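Local coordinates for putative capsular polysaccharide biosynthesis protein (PDB 6EWJ) that probably acts as a pyridoxal phosphate-dependent sugar aminotransferase, essential to teichoic acid biosynthesis in the pneumococcus, at residues A[16-21]-A[278-283]; A[24-29]-A[270-275]; A[48-51]-A[57-60]; A[91-96]-A[174-179]; A[200-205]-A[209-214]. All coordinates share one frame; numbering follows the deposited sequence.

Contact 1: A[16-21]-A[278-283]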
# COMPACT_ATOMS: atom_id res chain seq x y z
N PRO A 16 -10.06 -13.79 -16.16
CA PRO A 16 -9.05 -13.02 -16.91
C PRO A 16 -9.48 -11.58 -16.96
O PRO A 16 -10.67 -11.31 -16.88
CB PRO A 16 -9.10 -13.64 -18.31
CG PRO A 16 -10.53 -14.07 -18.46
CD PRO A 16 -10.99 -14.48 -17.07
N PRO A 17 -8.52 -10.66 -17.12
CA PRO A 17 -8.85 -9.26 -17.18
C PRO A 17 -9.44 -8.88 -18.54
O PRO A 17 -9.10 -9.49 -19.55
CB PRO A 17 -7.48 -8.59 -16.95
CG PRO A 17 -6.53 -9.49 -17.64
CD PRO A 17 -7.07 -10.88 -17.34
N ASP A 18 -10.33 -7.89 -18.53
CA ASP A 18 -10.93 -7.37 -19.75
C ASP A 18 -10.39 -5.96 -19.98
O ASP A 18 -10.95 -4.99 -19.46
CB ASP A 18 -12.47 -7.36 -19.63
CG ASP A 18 -13.17 -7.11 -20.97
OD1 ASP A 18 -12.57 -6.45 -21.87
OD2 ASP A 18 -14.34 -7.55 -21.11
N ILE A 19 -9.27 -5.88 -20.67
CA ILE A 19 -8.59 -4.62 -20.93
C ILE A 19 -8.59 -4.41 -22.43
O ILE A 19 -8.24 -5.33 -23.18
CB ILE A 19 -7.12 -4.65 -20.42
CG1 ILE A 19 -7.03 -5.10 -18.94
CG2 ILE A 19 -6.44 -3.31 -20.65
CD1 ILE A 19 -7.73 -4.19 -17.94
N THR A 20 -8.96 -3.20 -22.88
CA THR A 20 -9.01 -2.87 -24.30
C THR A 20 -7.97 -1.78 -24.60
O THR A 20 -7.34 -1.23 -23.69
CB THR A 20 -10.40 -2.35 -24.72
OG1 THR A 20 -10.66 -1.09 -24.09
CG2 THR A 20 -11.49 -3.36 -24.38
N GLU A 21 -7.84 -1.43 -25.87
CA GLU A 21 -6.95 -0.34 -26.25
C GLU A 21 -7.23 1.01 -25.57
O GLU A 21 -6.32 1.82 -25.44
CB GLU A 21 -6.89 -0.19 -27.79
CG GLU A 21 -6.22 -1.37 -28.50
CD GLU A 21 -4.76 -1.58 -28.15
OE1 GLU A 21 -4.02 -0.57 -27.96
OE2 GLU A 21 -4.35 -2.76 -28.01
N LEU A 278 -14.81 2.71 -15.92
CA LEU A 278 -16.04 3.34 -15.49
C LEU A 278 -16.92 3.73 -16.70
O LEU A 278 -18.10 3.49 -16.66
CB LEU A 278 -15.78 4.50 -14.52
CG LEU A 278 -17.07 4.99 -13.83
CD1 LEU A 278 -17.72 3.93 -12.95
CD2 LEU A 278 -16.74 6.23 -13.02
N ASP A 279 -16.33 4.22 -17.79
CA ASP A 279 -17.08 4.47 -19.06
C ASP A 279 -17.67 3.17 -19.60
O ASP A 279 -18.83 3.08 -19.99
CB ASP A 279 -16.16 5.01 -20.15
CG ASP A 279 -15.65 6.40 -19.86
OD1 ASP A 279 -16.14 7.06 -18.94
OD2 ASP A 279 -14.74 6.82 -20.56
N ARG A 280 -16.82 2.13 -19.57
CA ARG A 280 -17.21 0.80 -20.02
C ARG A 280 -18.19 0.06 -19.12
O ARG A 280 -18.79 -0.90 -19.58
CB ARG A 280 -15.94 -0.07 -20.20
CG ARG A 280 -15.08 0.41 -21.36
CD ARG A 280 -13.85 -0.45 -21.48
NE ARG A 280 -14.25 -1.75 -21.98
CZ ARG A 280 -13.65 -2.90 -21.71
NH1 ARG A 280 -12.58 -2.98 -20.92
NH2 ARG A 280 -14.15 -4.01 -22.25
N TYR A 281 -18.35 0.50 -17.88
CA TYR A 281 -19.00 -0.30 -16.84
C TYR A 281 -20.50 -0.68 -17.06
O TYR A 281 -20.82 -1.84 -16.90
CB TYR A 281 -18.79 0.28 -15.44
CG TYR A 281 -18.87 -0.78 -14.33
CD1 TYR A 281 -18.11 -1.92 -14.40
CD2 TYR A 281 -19.66 -0.57 -13.21
CE1 TYR A 281 -18.21 -2.89 -13.40
CE2 TYR A 281 -19.77 -1.49 -12.22
CZ TYR A 281 -19.02 -2.66 -12.30
OH TYR A 281 -19.11 -3.58 -11.31
N PRO A 282 -21.37 0.28 -17.47
CA PRO A 282 -22.72 -0.09 -17.93
C PRO A 282 -22.73 -1.27 -18.91
O PRO A 282 -23.41 -2.26 -18.63
CB PRO A 282 -23.25 1.21 -18.58
CG PRO A 282 -22.54 2.29 -17.84
CD PRO A 282 -21.17 1.74 -17.55
N SER A 283 -21.91 -1.24 -19.98
CA SER A 283 -21.85 -2.37 -20.94
C SER A 283 -21.33 -3.70 -20.32
O SER A 283 -21.81 -4.80 -20.65
CB SER A 283 -21.01 -2.04 -22.17
OG SER A 283 -19.65 -1.98 -21.84
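The methyl CG2 of Thr20 lies over one face of the Arg280 guanidinium, above its centre and 3.5 Å from Arg280 CZ, while the edge of the same group is taken by Asp18. This is an end-on, two-nitrogen grip, joining the surface loop ahead of helix 21-31 to the long helix 268-299. At one end of that edge, Arg280 NH2 makes a nearly straight salt bridge to Asp18 OD1 (2.9 Å, 169° at the hydrogen). At the other end, NH1 donates to the backbone oxygen Asp18 O at 3.0 Å. Both acceptors lie close to the guanidinium plane, yet Asp18 OD1 is met from above its own carboxylate plane, the two planes being 66° apart.

Arginine suits the place because its long chain, bent about its CG-CD bond (chi3 71°), can bring a flat, multiply donating head across to the loop. Its NH1 also pairs with Glu23, which in turn accepts from Thr20 OG1; the other carboxylate oxygen of Asp18 meets Thr387. Thr20 is the N-cap of helix 21-31, and a threonine there can turn its hydroxyl to the helix start while its methyl covers the arginine. The helix is kinked around Pro282, whose nitrogen carries no hydrogen. Three residues past Arg280, Ser283 OG donates to Arg280 O, in the carbonyl plane and on a lone pair, at 2.6 Å.

Contact 2: A[24-29]-A[270-275]; sequences ITEVVD and MASLGL
Glu26 meets Ser272 through the aliphatic part of its chain. Glu26 CG lies 3.6 Å from Ser272 CB and as near to the backbone oxygen Ser272 O. The chain starts with CG anti to the backbone N (chi1 -167°) and then bends at the next bond, so the methylenes lie against the facing helix while the carboxylate turns off toward Lys41, with which it forms only a long, weak ion pair. A glutamate fits here because it can present carbon to the neighbour and its charge to Lys41.

Val27 follows, on the side nearer the twofold partner. Its CG2 branch does the touching, at 3.6 Å from Leu273 CD2 and 3.8 Å from Ser272 CB, the valine and leucine chains crossing at a slant. The same valine packs on Val27 of the second subunit, so this small apolar patch continues across the interface. Further along, Asp29 OD1 forms a salt bridge with Lys41.

The small side chain of Ser272 lets the backbones come close: its CA is 5.3 Å from Val27 CA. Its buried hydroxyl is satisfied by Thr30 OG1 and by Asp268 O, one turn earlier in its own helix. With segment axes 8.2 Å apart at nearest and running at 145°, this is a close, roughly antiparallel helix pair at the dimer interface.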
# COMPACT_ATOMS: atom_id res chain seq x y z
N ILE A 24 -5.31 1.19 -22.45
CA ILE A 24 -3.89 1.31 -22.74
C ILE A 24 -3.54 2.75 -23.13
O ILE A 24 -2.58 3.30 -22.59
CB ILE A 24 -3.46 0.30 -23.81
CG1 ILE A 24 -3.72 -1.14 -23.30
CG2 ILE A 24 -1.98 0.50 -24.14
CD1 ILE A 24 -3.62 -2.21 -24.38
N THR A 25 -4.37 3.37 -23.97
CA THR A 25 -4.14 4.76 -24.38
C THR A 25 -4.21 5.73 -23.21
O THR A 25 -3.39 6.63 -23.13
CB THR A 25 -5.11 5.18 -25.48
N GLU A 26 -5.17 5.53 -22.31
CA GLU A 26 -5.34 6.40 -21.14
C GLU A 26 -4.12 6.29 -20.21
O GLU A 26 -3.63 7.30 -19.70
CB GLU A 26 -6.62 6.07 -20.38
CG GLU A 26 -7.03 7.12 -19.36
CD GLU A 26 -7.39 8.43 -20.00
OE1 GLU A 26 -8.07 8.40 -21.03
OE2 GLU A 26 -6.99 9.49 -19.49
N VAL A 27 -3.64 5.07 -20.01
CA VAL A 27 -2.44 4.83 -19.18
C VAL A 27 -1.22 5.45 -19.84
O VAL A 27 -0.46 6.13 -19.18
CB VAL A 27 -2.24 3.32 -18.89
CG1 VAL A 27 -0.82 3.03 -18.42
CG2 VAL A 27 -3.23 2.85 -17.84
N VAL A 28 -1.09 5.27 -21.16
CA VAL A 28 -0.04 5.93 -21.93
C VAL A 28 -0.04 7.45 -21.77
O VAL A 28 1.02 8.06 -21.58
CB VAL A 28 -0.10 5.54 -23.40
N ASP A 29 -1.23 8.04 -21.82
CA ASP A 29 -1.42 9.47 -21.61
C ASP A 29 -0.88 9.93 -20.25
O ASP A 29 -0.17 10.93 -20.16
CB ASP A 29 -2.90 9.85 -21.75
CG ASP A 29 -3.17 11.27 -21.35
OD1 ASP A 29 -3.48 11.55 -20.19
OD2 ASP A 29 -3.05 12.12 -22.21
N MET A 270 -3.07 3.70 -12.28
CA MET A 270 -4.27 2.91 -11.89
C MET A 270 -5.56 3.71 -12.14
O MET A 270 -6.57 3.14 -12.63
CB MET A 270 -4.22 2.54 -10.43
CG MET A 270 -3.45 1.23 -10.13
SD MET A 270 -1.90 1.13 -10.99
CE MET A 270 -0.98 2.33 -10.17
N ALA A 271 -5.56 5.02 -11.79
CA ALA A 271 -6.80 5.82 -11.98
C ALA A 271 -7.19 5.87 -13.48
O ALA A 271 -8.39 5.90 -13.83
CB ALA A 271 -6.68 7.22 -11.40
N SER A 272 -6.18 5.85 -14.35
CA SER A 272 -6.38 5.86 -15.82
C SER A 272 -7.22 4.63 -16.23
O SER A 272 -8.19 4.76 -16.97
CB SER A 272 -5.05 5.91 -16.56
OG SER A 272 -4.50 7.22 -16.56
N LEU A 273 -6.83 3.46 -15.74
CA LEU A 273 -7.58 2.25 -15.97
C LEU A 273 -9.00 2.40 -15.48
O LEU A 273 -9.94 2.05 -16.19
CB LEU A 273 -6.89 1.06 -15.30
CG LEU A 273 -5.49 0.65 -15.80
CD1 LEU A 273 -4.96 -0.48 -14.87
CD2 LEU A 273 -5.53 0.20 -17.22
N GLY A 274 -9.14 2.96 -14.28
CA GLY A 274 -10.42 3.17 -13.66
C GLY A 274 -11.35 4.06 -14.42
O GLY A 274 -12.52 3.75 -14.55
N LEU A 275 -10.84 5.14 -15.00
CA LEU A 275 -11.70 6.09 -15.72
C LEU A 275 -12.37 5.43 -16.93
O LEU A 275 -13.55 5.67 -17.23
CB LEU A 275 -10.90 7.30 -16.17
CG LEU A 275 -10.41 8.25 -15.09
CD1 LEU A 275 -9.40 9.26 -15.65
CD2 LEU A 275 -11.55 8.99 -14.41

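Contact 3: A[48-51]-A[57-60]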
# COMPACT_ATOMS: atom_id res chain seq x y z
N ARG A 48 -16.02 11.03 -10.26
CA ARG A 48 -16.91 10.21 -11.06
C ARG A 48 -17.50 9.01 -10.28
O ARG A 48 -18.67 8.67 -10.43
CB ARG A 48 -16.20 9.75 -12.33
CG ARG A 48 -15.90 10.90 -13.31
CD ARG A 48 -15.31 10.40 -14.60
NE ARG A 48 -16.24 9.45 -15.20
CZ ARG A 48 -15.93 8.45 -16.03
NH1 ARG A 48 -14.67 8.26 -16.46
NH2 ARG A 48 -16.90 7.65 -16.48
N LEU A 49 -16.67 8.37 -9.45
CA LEU A 49 -17.13 7.26 -8.65
C LEU A 49 -18.19 7.69 -7.62
O LEU A 49 -19.18 6.97 -7.42
CB LEU A 49 -15.92 6.56 -7.97
CG LEU A 49 -15.08 5.64 -8.83
CD1 LEU A 49 -13.88 5.12 -7.99
CD2 LEU A 49 -15.90 4.47 -9.35
N SER A 50 -17.98 8.86 -7.00
CA SER A 50 -18.93 9.46 -6.04
C SER A 50 -20.32 9.68 -6.66
O SER A 50 -21.33 9.30 -6.08
CB SER A 50 -18.41 10.77 -5.48
OG SER A 50 -17.25 10.61 -4.71
N LEU A 51 -20.32 10.21 -7.88
CA LEU A 51 -21.57 10.33 -8.63
C LEU A 51 -22.20 8.97 -8.91
O LEU A 51 -23.43 8.79 -8.78
CB LEU A 51 -21.37 11.09 -9.94
CG LEU A 51 -20.96 12.54 -9.76
CD1 LEU A 51 -20.42 13.07 -11.08
CD2 LEU A 51 -22.10 13.44 -9.27
N LYS A 57 -18.21 11.97 -1.42
CA LYS A 57 -16.77 11.95 -1.66
C LYS A 57 -16.30 10.51 -1.69
O LYS A 57 -16.86 9.68 -0.98
CB LYS A 57 -16.02 12.63 -0.53
CG LYS A 57 -16.31 14.09 -0.26
CD LYS A 57 -15.88 15.02 -1.38
CE LYS A 57 -14.38 15.20 -1.47
NZ LYS A 57 -14.06 16.43 -2.29
N THR A 58 -15.28 10.25 -2.51
CA THR A 58 -14.64 8.92 -2.55
C THR A 58 -13.12 9.09 -2.41
O THR A 58 -12.55 10.09 -2.90
CB THR A 58 -14.99 8.22 -3.84
OG1 THR A 58 -16.43 8.10 -3.91
CG2 THR A 58 -14.37 6.85 -3.94
N VAL A 59 -12.50 8.15 -1.70
CA VAL A 59 -11.04 8.13 -1.48
C VAL A 59 -10.52 6.90 -2.18
O VAL A 59 -10.85 5.77 -1.81
CB VAL A 59 -10.69 8.06 0.00
CG1 VAL A 59 -9.16 8.03 0.19
CG2 VAL A 59 -11.31 9.21 0.74
N CYS A 60 -9.79 7.12 -3.27
CA CYS A 60 -9.29 6.03 -4.08
C CYS A 60 -7.94 5.64 -3.49
O CYS A 60 -7.13 6.52 -3.15
CB CYS A 60 -9.10 6.44 -5.52
SG CYS A 60 -10.61 6.30 -6.48
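Helix 40-53 and strand 58-61 form a tight alpha-to-beta connection, and here the last part of the helix rests on the strand that follows it after a short turn, the outermost of the sheet on that side within the chain. Ser50 faces the beginning of that strand, and its hydroxyl is hydrogen-bonded to that of Thr58, OG to OG1 at 2.8 Å. Both oxygens stand anti to their own carbonyl carbons (chi1 -65° in Ser50, -59° in Thr58), which aims each into the gap between helix and strand. Ser50 OG also bonds to Glu46 O, one turn back in the helix, so this buried hydroxyl is held between its own helix and the strand. Thr58 N lies close to the same oxygen, but its angle is too poor for a hydrogen bond.

With its hydroxyl turned to Ser50, Thr58 leaves CG2 for the apolar side, where it looks toward Leu49 CB at 4.3 Å. A threonine thus serves a polar and an apolar neighbour at once. One more step along, Leu49 reaches Cys60: CD1 touches SG at 3.8 Å, the sulphur being a compact apolar partner for the leucine tip.

Val59 points to the other side of the sheet, onto helix 225-236, and Lys57 carries its amino group there to Glu226. The backbone of Val59 pairs with Ala215 of the neighbouring strand. Helices covering such a mixed, seven-stranded sheet, in strand order 1-7-6-5-4-2-3, are typical of the large domain of fold type I pyridoxal phosphate enzymes.

Contact 4: A[91-96]-A[174-179]; sequences TASCSV and VSDSAH
Ser93 and Asp176 face each other across the gap between the start of helix 92-99 and the end of strand 172-177, and one bond joins them: Ser93 OG donates to Asp176 OD2 at 2.8 Å. The hydroxyl comes in nearly along the C-O axis of that oxygen, so it meets the end of the carboxylate and neither of its faces. Asp176 extends its chain with CG anti to the backbone N (chi1 -179°), which carries the carboxylate out from the strand toward the helix. Ser93 OG is also bonded to Thr89 OG1, so a second-shell threonine helps set the serine that steadies the aspartate.

The other oxygen is taken within its own segment. Ala178 N donates to Asp176 OD1 at 3.0 Å with 159° at the hydrogen. This is an Asx turn, formed as the chain passes from the strand toward His179. With one bond on each oxygen, the buried carboxylate is fixed in rotation. Fold type I aminotransferases generally carry, at the end of this strand, an aspartate that faces the pyridine nitrogen of the cofactor; Asp176 is consistent with that role, although no cofactor is bound in this chain.

His179, which lines the pyridoxal phosphate site in another structure of this protein, has ND1 bonded to Ala138 N. Next to Asp176 in sequence, Ser175 OG and Ser177 OG are hydrogen-bonded at 2.7 Å, with Glu136 and Ser190 as their further partners.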
# COMPACT_ATOMS: atom_id res chain seq x y z
N THR A 91 -10.78 -13.66 3.86
CA THR A 91 -9.94 -13.29 4.99
C THR A 91 -9.76 -11.76 5.19
O THR A 91 -9.70 -11.29 6.33
CB THR A 91 -8.53 -13.94 4.94
OG1 THR A 91 -7.81 -13.56 6.11
CG2 THR A 91 -7.75 -13.56 3.69
N ALA A 92 -9.62 -11.01 4.08
CA ALA A 92 -9.41 -9.58 4.13
C ALA A 92 -10.50 -8.76 4.88
O ALA A 92 -10.17 -7.72 5.46
CB ALA A 92 -9.22 -9.05 2.75
N SER A 93 -11.74 -9.27 4.93
CA SER A 93 -12.80 -8.61 5.73
C SER A 93 -12.44 -8.62 7.22
O SER A 93 -12.90 -7.75 7.95
CB SER A 93 -14.20 -9.27 5.53
OG SER A 93 -14.44 -9.69 4.18
N CYS A 94 -11.69 -9.61 7.66
CA CYS A 94 -11.39 -9.86 9.05
C CYS A 94 -10.00 -9.46 9.49
O CYS A 94 -9.81 -8.99 10.63
CB CYS A 94 -11.63 -11.34 9.33
SG CYS A 94 -11.72 -11.72 11.12
N SER A 95 -9.02 -9.70 8.63
CA SER A 95 -7.63 -9.42 8.95
C SER A 95 -7.40 -7.97 9.36
O SER A 95 -6.61 -7.70 10.25
CB SER A 95 -6.72 -9.72 7.76
OG SER A 95 -7.05 -8.93 6.66
N VAL A 96 -8.13 -7.06 8.75
CA VAL A 96 -7.97 -5.63 9.10
C VAL A 96 -8.37 -5.32 10.54
O VAL A 96 -7.88 -4.36 11.11
CB VAL A 96 -8.74 -4.70 8.11
CG1 VAL A 96 -8.25 -4.89 6.66
CG2 VAL A 96 -10.22 -4.89 8.19
N VAL A 174 -20.25 -0.93 8.15
CA VAL A 174 -19.27 -0.74 7.10
C VAL A 174 -19.43 -1.87 6.10
O VAL A 174 -19.09 -3.03 6.41
CB VAL A 174 -17.85 -0.76 7.64
CG1 VAL A 174 -16.83 -0.68 6.51
CG2 VAL A 174 -17.68 0.37 8.65
N SER A 175 -19.85 -1.54 4.90
CA SER A 175 -20.00 -2.53 3.84
C SER A 175 -18.68 -2.97 3.22
O SER A 175 -17.94 -2.12 2.66
CB SER A 175 -20.88 -1.98 2.70
OG SER A 175 -20.88 -2.91 1.60
N ASP A 176 -18.40 -4.28 3.25
CA ASP A 176 -17.42 -4.84 2.34
C ASP A 176 -18.04 -5.10 0.99
O ASP A 176 -18.63 -6.15 0.75
CB ASP A 176 -16.76 -6.10 2.90
CG ASP A 176 -15.72 -6.68 1.96
OD1 ASP A 176 -15.54 -6.17 0.83
OD2 ASP A 176 -15.06 -7.68 2.35
N SER A 177 -17.92 -4.09 0.11
CA SER A 177 -18.41 -4.14 -1.28
C SER A 177 -17.33 -4.45 -2.32
O SER A 177 -17.37 -3.98 -3.46
CB SER A 177 -19.12 -2.85 -1.63
OG SER A 177 -20.39 -2.82 -1.01
N ALA A 178 -16.37 -5.27 -1.95
CA ALA A 178 -15.37 -5.67 -2.90
C ALA A 178 -16.05 -6.22 -4.19
O ALA A 178 -15.54 -6.04 -5.26
CB ALA A 178 -14.39 -6.67 -2.28
N HIS A 179 -17.13 -6.98 -4.02
CA HIS A 179 -17.77 -7.65 -5.11
C HIS A 179 -18.93 -6.86 -5.69
O HIS A 179 -19.61 -7.36 -6.57
CB HIS A 179 -18.32 -9.00 -4.64
CG HIS A 179 -17.29 -9.94 -4.09
ND1 HIS A 179 -17.65 -11.14 -3.54
CD2 HIS A 179 -15.94 -9.88 -4.02
CE1 HIS A 179 -16.57 -11.79 -3.14
NE2 HIS A 179 -15.51 -11.05 -3.42

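Contact 5: A[200-205]-A[209-214]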
# COMPACT_ATOMS: atom_id res chain seq x y z
N SER A 200 -13.36 -2.81 -4.23
CA SER A 200 -12.11 -3.43 -4.69
C SER A 200 -12.10 -3.29 -6.20
O SER A 200 -13.09 -3.59 -6.84
CB SER A 200 -12.03 -4.92 -4.39
OG SER A 200 -10.86 -5.50 -4.95
N PHE A 201 -10.93 -2.94 -6.72
CA PHE A 201 -10.65 -2.90 -8.14
C PHE A 201 -9.50 -3.83 -8.47
O PHE A 201 -8.74 -3.61 -9.43
CB PHE A 201 -10.30 -1.44 -8.59
CG PHE A 201 -11.15 -0.37 -8.00
CD1 PHE A 201 -12.53 -0.50 -7.86
CD2 PHE A 201 -10.59 0.84 -7.68
CE1 PHE A 201 -13.30 0.53 -7.34
CE2 PHE A 201 -11.37 1.91 -7.21
CZ PHE A 201 -12.71 1.73 -7.00
N HIS A 202 -9.35 -4.90 -7.68
CA HIS A 202 -8.35 -5.92 -7.95
C HIS A 202 -8.50 -6.53 -9.34
O HIS A 202 -9.65 -6.52 -9.91
CB HIS A 202 -8.42 -7.00 -6.85
CG HIS A 202 -7.38 -8.07 -6.99
ND1 HIS A 202 -7.63 -9.26 -7.64
CD2 HIS A 202 -6.11 -8.14 -6.55
CE1 HIS A 202 -6.54 -10.01 -7.62
NE2 HIS A 202 -5.59 -9.33 -6.98
N ALA A 203 -7.40 -7.02 -9.91
CA ALA A 203 -7.37 -7.65 -11.27
C ALA A 203 -8.56 -8.54 -11.64
O ALA A 203 -8.94 -8.61 -12.80
CB ALA A 203 -6.08 -8.42 -11.47
N VAL A 204 -9.13 -9.25 -10.65
CA VAL A 204 -10.15 -10.24 -10.87
C VAL A 204 -11.58 -9.70 -10.62
O VAL A 204 -12.54 -10.46 -10.76
CB VAL A 204 -9.90 -11.56 -10.08
CG1 VAL A 204 -8.47 -12.06 -10.27
CG2 VAL A 204 -10.22 -11.46 -8.58
N LYS A 205 -11.72 -8.41 -10.29
CA LYS A 205 -13.03 -7.83 -9.95
C LYS A 205 -13.78 -7.28 -11.19
O LYS A 205 -13.20 -7.25 -12.30
CB LYS A 205 -12.87 -6.79 -8.83
CG LYS A 205 -13.35 -7.28 -7.50
CD LYS A 205 -12.50 -8.43 -7.01
CE LYS A 205 -12.93 -8.96 -5.69
NZ LYS A 205 -12.04 -10.07 -5.28
N THR A 209 -8.50 -1.94 -11.67
CA THR A 209 -7.30 -1.12 -11.94
C THR A 209 -6.06 -1.96 -11.70
O THR A 209 -5.01 -1.40 -11.33
CB THR A 209 -7.32 0.18 -11.08
OG1 THR A 209 -7.28 -0.15 -9.68
CG2 THR A 209 -8.54 0.99 -11.37
N ALA A 210 -6.18 -3.30 -11.85
CA ALA A 210 -5.14 -4.30 -11.53
C ALA A 210 -4.94 -4.47 -9.99
O ALA A 210 -5.09 -5.57 -9.44
CB ALA A 210 -3.82 -4.02 -12.22
N GLU A 211 -4.57 -3.39 -9.32
CA GLU A 211 -4.70 -3.29 -7.87
C GLU A 211 -5.33 -1.93 -7.58
O GLU A 211 -4.95 -0.92 -8.15
CB GLU A 211 -3.34 -3.44 -7.14
CG GLU A 211 -2.67 -4.81 -7.29
CD GLU A 211 -3.30 -5.92 -6.46
OE1 GLU A 211 -4.20 -5.65 -5.62
OE2 GLU A 211 -2.90 -7.09 -6.65
N GLY A 212 -6.30 -1.92 -6.68
CA GLY A 212 -6.90 -0.69 -6.26
C GLY A 212 -8.16 -0.93 -5.47
O GLY A 212 -8.66 -2.06 -5.33
N GLY A 213 -8.68 0.15 -4.90
CA GLY A 213 -9.94 0.14 -4.26
C GLY A 213 -10.27 1.52 -3.77
O GLY A 213 -9.57 2.53 -4.11
N SER A 214 -11.40 1.60 -3.09
CA SER A 214 -11.84 2.86 -2.56
C SER A 214 -12.59 2.73 -1.26
O SER A 214 -13.21 1.69 -0.99
CB SER A 214 -12.70 3.62 -3.63
OG SER A 214 -13.97 2.97 -3.79
O HOH W 1 -8.53 -4.92 -3.50
O HOH W 2 -3.34 -10.09 -5.80
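The turn carrying Lys205, the predicted cofactor-binding lysine, folds back on residues 209-214, which lead into strand 213-217, with Phe201 wedged against the glycines. Phe201 N donates to Gly212 O at 2.8 Å, and Phe201 O accepts from Thr209 N at 2.8 Å. Further on, Ala203 N reaches Ala210 O. Gly213 CA lies over one face of the Phe201 ring, 3.9 Å from its centroid, in a CH-pi contact, and Gly212 has no side chain to crowd the ring or Thr209 OG1.

Ser200 and Gly213 form a non-hydrogen-bonded antiparallel pair, the last of strand 196-200, in the fold type I sheet. Ser200, a pyridoxal phosphate-binding residue in another structure of this protein, also closes an ST turn, OG accepting from His202 N at 3.2 Å. A type I turn then runs from His202 to Lys205.

His202 and Glu211 lie side by side, ring and carboxylate planes 70° apart; Glu211 OE1 sits at the ring edge, 3.3 Å from His202 CD2. A water bridges the pair, 2.7 Å from His202 NE2 and donating to Glu211 OE2 at 3.1 Å. Glu211 OE2 also bonds Thr37 OG1 of the second subunit and forms a salt bridge with Lys263 of that subunit.

Overall arrangement
Contact 1 lies at the surface and rests on charge; the other four are largely buried. Contacts 1 and 2 use successive parts of helix 268-299, but contact 2, nearer the dimer axis, packs mostly carbon. Arg48 ties contact 3 to both: it forms a salt bridge with Asp279 and a probable bond to Leu275 O. Contacts 3, 4 and 5 reach one sheet: contact 3 at an outermost strand within the chain, contact 5 at the adjoining strand, contact 4 further in, around the cofactor site. Contacts 4 and 5 touch through His179 and Lys205. Contact 4 is a single polar link, whereas contact 5 relies on backbone bonds and a ring.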